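Local atomic coordinates of UPF0342 protein YheA (Bacillus subtilis, PDB entry 2OEE), a protein that is of unknown function but belongs to the YlbF/YmcA family, whose relatives are linked to control of the competence regulator ComK. Residues A[31-42]-A[76-87]. Numbering follows the deposited sequence.
Sequences EVNADESAKRMF and LVQQHEKISQLM. With CA (calcium ion), chain C.
I83 plugs knobs-into-holes among V32, A38, M41 and F42, joining two helical corners of this all-helical YlbF/YmcA-type fold: helices 20-34 and 36-48 against helices 70-78 and 81-104. Segments 36-42 and 81-87 of the longer helices cross at -50°. With CG1 of I83 beside its own backbone N (chi1 -66°), CD1 reaches A38 CB at 3.8 Å and M41 CB at 3.9 Å. L86 CD2 lies over one face of the F42 ring in a CH-pi contact, 3.7 Å from the centroid, and also meets V32 CG2, while M87 CG sits at the ring edge; L25 and L28 of helix 20-34 extend this apolar patch around L86. The selenomethionine M41 lays its CE near H80 CB. Both corners carry N-caps: D35 OD1 accepts weak bonds from S37 N and A38 N, and H80 ND1 accepts a bond from I83 N in its ring plane at 3.1 Å, which helps orient the imidazole, whose CE1 lies near A38 CB. E81 chelates calcium through both carboxylate oxygens, three waters adding to the shell. No direct hydrogen bond spans the segments; instead one water donates to E31 OE1 (2.6 Å) and accepts from K82 NZ (2.8 Å).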
loop_
_atom_site.group_PDB
_atom_site.type_symbol
_atom_site.label_atom_id
_atom_site.label_comp_id
_atom_site.label_asym_id
_atom_site.label_seq_id
_atom_site.Cartn_x
_atom_site.Cartn_y
_atom_site.Cartn_z
ATOM N N GLU A 31 -7.468 13.793 21.549
ATOM C CA GLU A 31 -8.447 14.841 21.806
ATOM C C GLU A 31 -9.874 14.324 21.671
ATOM O O GLU A 31 -10.722 14.557 22.559
ATOM C CB GLU A 31 -8.199 16.025 20.878
ATOM C CG GLU A 31 -8.961 17.239 21.267
ATOM C CD GLU A 31 -8.772 18.390 20.323
ATOM O OE1 GLU A 31 -7.791 18.396 19.530
ATOM O OE2 GLU A 31 -9.629 19.297 20.396
ATOM N N VAL A 32 -10.134 13.585 20.589
ATOM C CA VAL A 32 -11.425 12.943 20.397
ATOM C C VAL A 32 -11.712 11.925 21.506
ATOM O O VAL A 32 -12.838 11.867 22.038
ATOM C CB VAL A 32 -11.570 12.341 18.955
ATOM C CG1 VAL A 32 -12.731 11.376 18.855
ATOM C CG2 VAL A 32 -11.761 13.480 17.919
ATOM N N ASN A 33 -10.706 11.126 21.865
ATOM C CA ASN A 33 -10.920 10.137 22.923
ATOM C C ASN A 33 -11.102 10.732 24.325
ATOM O O ASN A 33 -11.754 10.115 25.161
ATOM C CB ASN A 33 -9.860 9.030 22.923
ATOM C CG ASN A 33 -9.942 8.138 21.675
ATOM O OD1 ASN A 33 -8.924 7.883 21.039
ATOM N ND2 ASN A 33 -11.147 7.701 21.301
ATOM N N ALA A 34 -10.558 11.917 24.555
ATOM C CA ALA A 34 -10.730 12.626 25.830
ATOM C C ALA A 34 -12.104 13.284 25.967
ATOM O O ALA A 34 -12.484 13.708 27.076
ATOM C CB ALA A 34 -9.652 13.667 26.018
ATOM N N ASP A 35 -12.808 13.421 24.842
ATOM C CA ASP A 35 -14.156 14.001 24.795
ATOM C C ASP A 35 -15.158 12.855 24.819
ATOM O O ASP A 35 -15.312 12.130 23.830
ATOM C CB ASP A 35 -14.299 14.831 23.505
ATOM C CG ASP A 35 -15.670 15.489 23.340
ATOM O OD1 ASP A 35 -16.681 15.061 23.946
ATOM O OD2 ASP A 35 -15.736 16.450 22.540
ATOM N N GLU A 36 -15.844 12.684 25.954
ATOM C CA GLU A 36 -16.765 11.560 26.118
ATOM C C GLU A 36 -17.808 11.457 25.003
ATOM O O GLU A 36 -18.101 10.369 24.527
ATOM C CB GLU A 36 -17.440 11.631 27.510
ATOM C CG GLU A 36 -18.732 10.863 27.639
ATOM C CD GLU A 36 -19.352 11.062 29.026
ATOM O OE1 GLU A 36 -19.032 10.267 29.922
ATOM O OE2 GLU A 36 -20.048 12.074 29.236
ATOM N N SER A 37 -18.421 12.575 24.620
ATOM C CA SER A 37 -19.436 12.558 23.571
ATOM C C SER A 37 -18.831 12.169 22.207
ATOM O O SER A 37 -19.404 11.361 21.473
ATOM C CB SER A 37 -20.148 13.930 23.454
ATOM O OG SER A 37 -20.568 14.425 24.726
ATOM N N ALA A 38 -17.709 12.791 21.862
ATOM C CA ALA A 38 -17.050 12.555 20.563
ATOM C C ALA A 38 -16.485 11.128 20.485
ATOM O O ALA A 38 -16.577 10.478 19.447
ATOM C CB ALA A 38 -15.934 13.589 20.335
ATOM N N LYS A 39 -15.874 10.664 21.573
ATOM C CA LYS A 39 -15.342 9.298 21.627
ATOM C C LYS A 39 -16.425 8.314 21.235
ATOM O O LYS A 39 -16.209 7.481 20.338
ATOM C CB LYS A 39 -14.801 8.963 23.022
ATOM C CG LYS A 39 -14.164 7.549 23.141
ATOM C CD LYS A 39 -13.830 7.284 24.611
ATOM C CE LYS A 39 -12.827 6.140 24.794
ATOM N NZ LYS A 39 -13.516 4.871 24.644
ATOM N N ARG A 40 -17.597 8.418 21.877
ATOM C CA ARG A 40 -18.735 7.527 21.588
ATOM C C ARG A 40 -19.211 7.562 20.133
ATOM O O ARG A 40 -19.474 6.519 19.536
ATOM C CB ARG A 40 -19.924 7.779 22.541
ATOM C CG ARG A 40 -21.112 6.853 22.278
ATOM C CD ARG A 40 -22.347 7.171 23.148
ATOM N NE ARG A 40 -21.989 7.400 24.543
ATOM C CZ ARG A 40 -22.727 8.117 25.386
ATOM N NH1 ARG A 40 -23.836 8.675 24.959
ATOM N NH2 ARG A 40 -22.322 8.295 26.634
HETATM N N MSE A 41 -19.319 8.756 19.560
HETATM C CA MSE A 41 -19.729 8.900 18.172
HETATM C C MSE A 41 -18.685 8.295 17.212
HETATM O O MSE A 41 -19.044 7.597 16.265
HETATM C CB MSE A 41 -19.946 10.387 17.843
HETATM C CG MSE A 41 -21.106 11.015 18.614
HETATM SE SE MSE A 41 -21.068 12.983 18.488
HETATM C CE MSE A 41 -21.353 13.159 16.597
ATOM N N PHE A 42 -17.416 8.591 17.458
ATOM C CA PHE A 42 -16.323 8.107 16.596
ATOM C C PHE A 42 -16.225 6.571 16.686
ATOM O O PHE A 42 -16.069 5.885 15.670
ATOM C CB PHE A 42 -15.002 8.768 16.987
ATOM C CG PHE A 42 -13.818 8.384 16.091
ATOM C CD1 PHE A 42 -13.773 8.786 14.761
ATOM C CD2 PHE A 42 -12.755 7.656 16.609
ATOM C CE1 PHE A 42 -12.674 8.448 13.932
ATOM C CE2 PHE A 42 -11.642 7.317 15.798
ATOM C CZ PHE A 42 -11.612 7.717 14.459
ATOM N N LEU A 76 -23.779 11.467 10.911
ATOM C CA LEU A 76 -23.603 11.740 12.337
ATOM C C LEU A 76 -22.240 12.384 12.571
ATOM O O LEU A 76 -22.162 13.531 13.026
ATOM C CB LEU A 76 -23.755 10.450 13.181
ATOM C CG LEU A 76 -23.405 10.367 14.691
ATOM C CD1 LEU A 76 -24.029 11.485 15.546
ATOM C CD2 LEU A 76 -23.773 8.980 15.276
ATOM N N VAL A 77 -21.174 11.671 12.224
ATOM C CA VAL A 77 -19.833 12.096 12.615
ATOM C C VAL A 77 -19.294 13.287 11.842
ATOM O O VAL A 77 -18.567 14.097 12.401
ATOM C CB VAL A 77 -18.801 10.941 12.591
ATOM C CG1 VAL A 77 -19.072 9.996 13.720
ATOM C CG2 VAL A 77 -18.808 10.202 11.244
ATOM N N GLN A 78 -19.646 13.401 10.568
ATOM C CA GLN A 78 -19.188 14.543 9.782
ATOM C C GLN A 78 -19.720 15.897 10.259
ATOM O O GLN A 78 -19.079 16.931 10.054
ATOM C CB GLN A 78 -19.454 14.312 8.297
ATOM C CG GLN A 78 -18.469 13.309 7.762
ATOM C CD GLN A 78 -18.569 13.107 6.280
ATOM O OE1 GLN A 78 -19.550 13.513 5.639
ATOM N NE2 GLN A 78 -17.548 12.461 5.713
ATOM N N GLN A 79 -20.868 15.888 10.936
ATOM C CA GLN A 79 -21.426 17.124 11.496
ATOM C C GLN A 79 -20.712 17.611 12.760
ATOM O O GLN A 79 -21.025 18.684 13.262
ATOM C CB GLN A 79 -22.940 17.002 11.746
ATOM C CG GLN A 79 -23.305 16.292 13.043
ATOM C CD GLN A 79 -24.645 16.747 13.641
ATOM O OE1 GLN A 79 -25.253 17.756 13.218
ATOM N NE2 GLN A 79 -25.097 16.014 14.640
ATOM N N HIS A 80 -19.776 16.813 13.286
ATOM C CA HIS A 80 -19.006 17.197 14.454
ATOM C C HIS A 80 -17.646 17.717 13.987
ATOM O O HIS A 80 -16.887 16.957 13.382
ATOM C CB HIS A 80 -18.798 15.981 15.364
ATOM C CG HIS A 80 -18.196 16.315 16.692
ATOM N ND1 HIS A 80 -16.838 16.432 16.882
ATOM C CD2 HIS A 80 -18.766 16.519 17.910
ATOM C CE1 HIS A 80 -16.590 16.712 18.147
ATOM N NE2 HIS A 80 -17.743 16.791 18.790
ATOM N N GLU A 81 -17.352 18.983 14.254
ATOM C CA GLU A 81 -16.143 19.605 13.685
ATOM C C GLU A 81 -14.844 18.860 14.049
ATOM O O GLU A 81 -14.056 18.530 13.161
ATOM C CB GLU A 81 -16.071 21.098 14.046
ATOM C CG GLU A 81 -14.814 21.836 13.493
ATOM C CD GLU A 81 -14.681 21.786 11.968
ATOM O OE1 GLU A 81 -15.699 21.849 11.223
ATOM O OE2 GLU A 81 -13.535 21.673 11.483
ATOM N N LYS A 82 -14.634 18.582 15.336
ATOM C CA LYS A 82 -13.382 17.978 15.789
ATOM C C LYS A 82 -13.220 16.562 15.233
ATOM O O LYS A 82 -12.126 16.181 14.801
ATOM C CB LYS A 82 -13.339 17.906 17.309
ATOM C CG LYS A 82 -12.065 18.354 18.035
ATOM C CD LYS A 82 -10.862 18.807 17.165
ATOM C CE LYS A 82 -10.876 20.346 17.208
ATOM N NZ LYS A 82 -9.645 21.090 16.785
ATOM N N ILE A 83 -14.274 15.756 15.284
ATOM C CA ILE A 83 -14.203 14.409 14.692
ATOM C C ILE A 83 -13.901 14.489 13.188
ATOM O O ILE A 83 -13.163 13.653 12.650
ATOM C CB ILE A 83 -15.493 13.599 14.924
ATOM C CG1 ILE A 83 -15.668 13.296 16.425
ATOM C CG2 ILE A 83 -15.493 12.288 14.099
ATOM C CD1 ILE A 83 -17.062 12.729 16.761
ATOM N N SER A 84 -14.469 15.491 12.520
ATOM C CA SER A 84 -14.243 15.660 11.077
ATOM C C SER A 84 -12.781 15.955 10.804
ATOM O O SER A 84 -12.253 15.480 9.809
ATOM C CB SER A 84 -15.082 16.808 10.497
ATOM O OG SER A 84 -16.450 16.443 10.516
ATOM N N GLN A 85 -12.168 16.746 11.684
ATOM C CA GLN A 85 -10.723 17.073 11.614
ATOM C C GLN A 85 -9.845 15.831 11.767
ATOM O O GLN A 85 -8.865 15.662 11.040
ATOM C CB GLN A 85 -10.345 18.126 12.659
ATOM C CG GLN A 85 -10.909 19.532 12.347
ATOM C CD GLN A 85 -10.505 20.600 13.340
ATOM O OE1 GLN A 85 -9.598 20.420 14.162
ATOM N NE2 GLN A 85 -11.205 21.729 13.292
ATOM N N LEU A 86 -10.200 14.974 12.726
ATOM C CA LEU A 86 -9.551 13.669 12.870
ATOM C C LEU A 86 -9.710 12.796 11.604
ATOM O O LEU A 86 -8.724 12.223 11.118
ATOM C CB LEU A 86 -10.069 12.938 14.135
ATOM C CG LEU A 86 -9.671 11.459 14.302
ATOM C CD1 LEU A 86 -8.120 11.293 14.342
ATOM C CD2 LEU A 86 -10.339 10.868 15.546
HETATM N N MSE A 87 -10.926 12.707 11.075
HETATM C CA MSE A 87 -11.207 11.931 9.869
HETATM C C MSE A 87 -10.462 12.493 8.661
HETATM O O MSE A 87 -9.939 11.729 7.842
HETATM C CB MSE A 87 -12.719 11.823 9.599
HETATM C CG MSE A 87 -13.451 10.922 10.644
HETATM SE SE MSE A 87 -15.249 10.817 10.378
HETATM C CE MSE A 87 -15.351 10.011 8.777
HETATM CA CA CA C . -14.514 21.375 9.177
HETATM O O HOH W 1 -7.152 20.414 17.951
HETATM O O HOH W 2 -13.241 19.254 9.539
HETATM O O HOH W 3 -16.466 20.084 8.948
HETATM O O HOH W 4 -13.680 20.981 7.038
#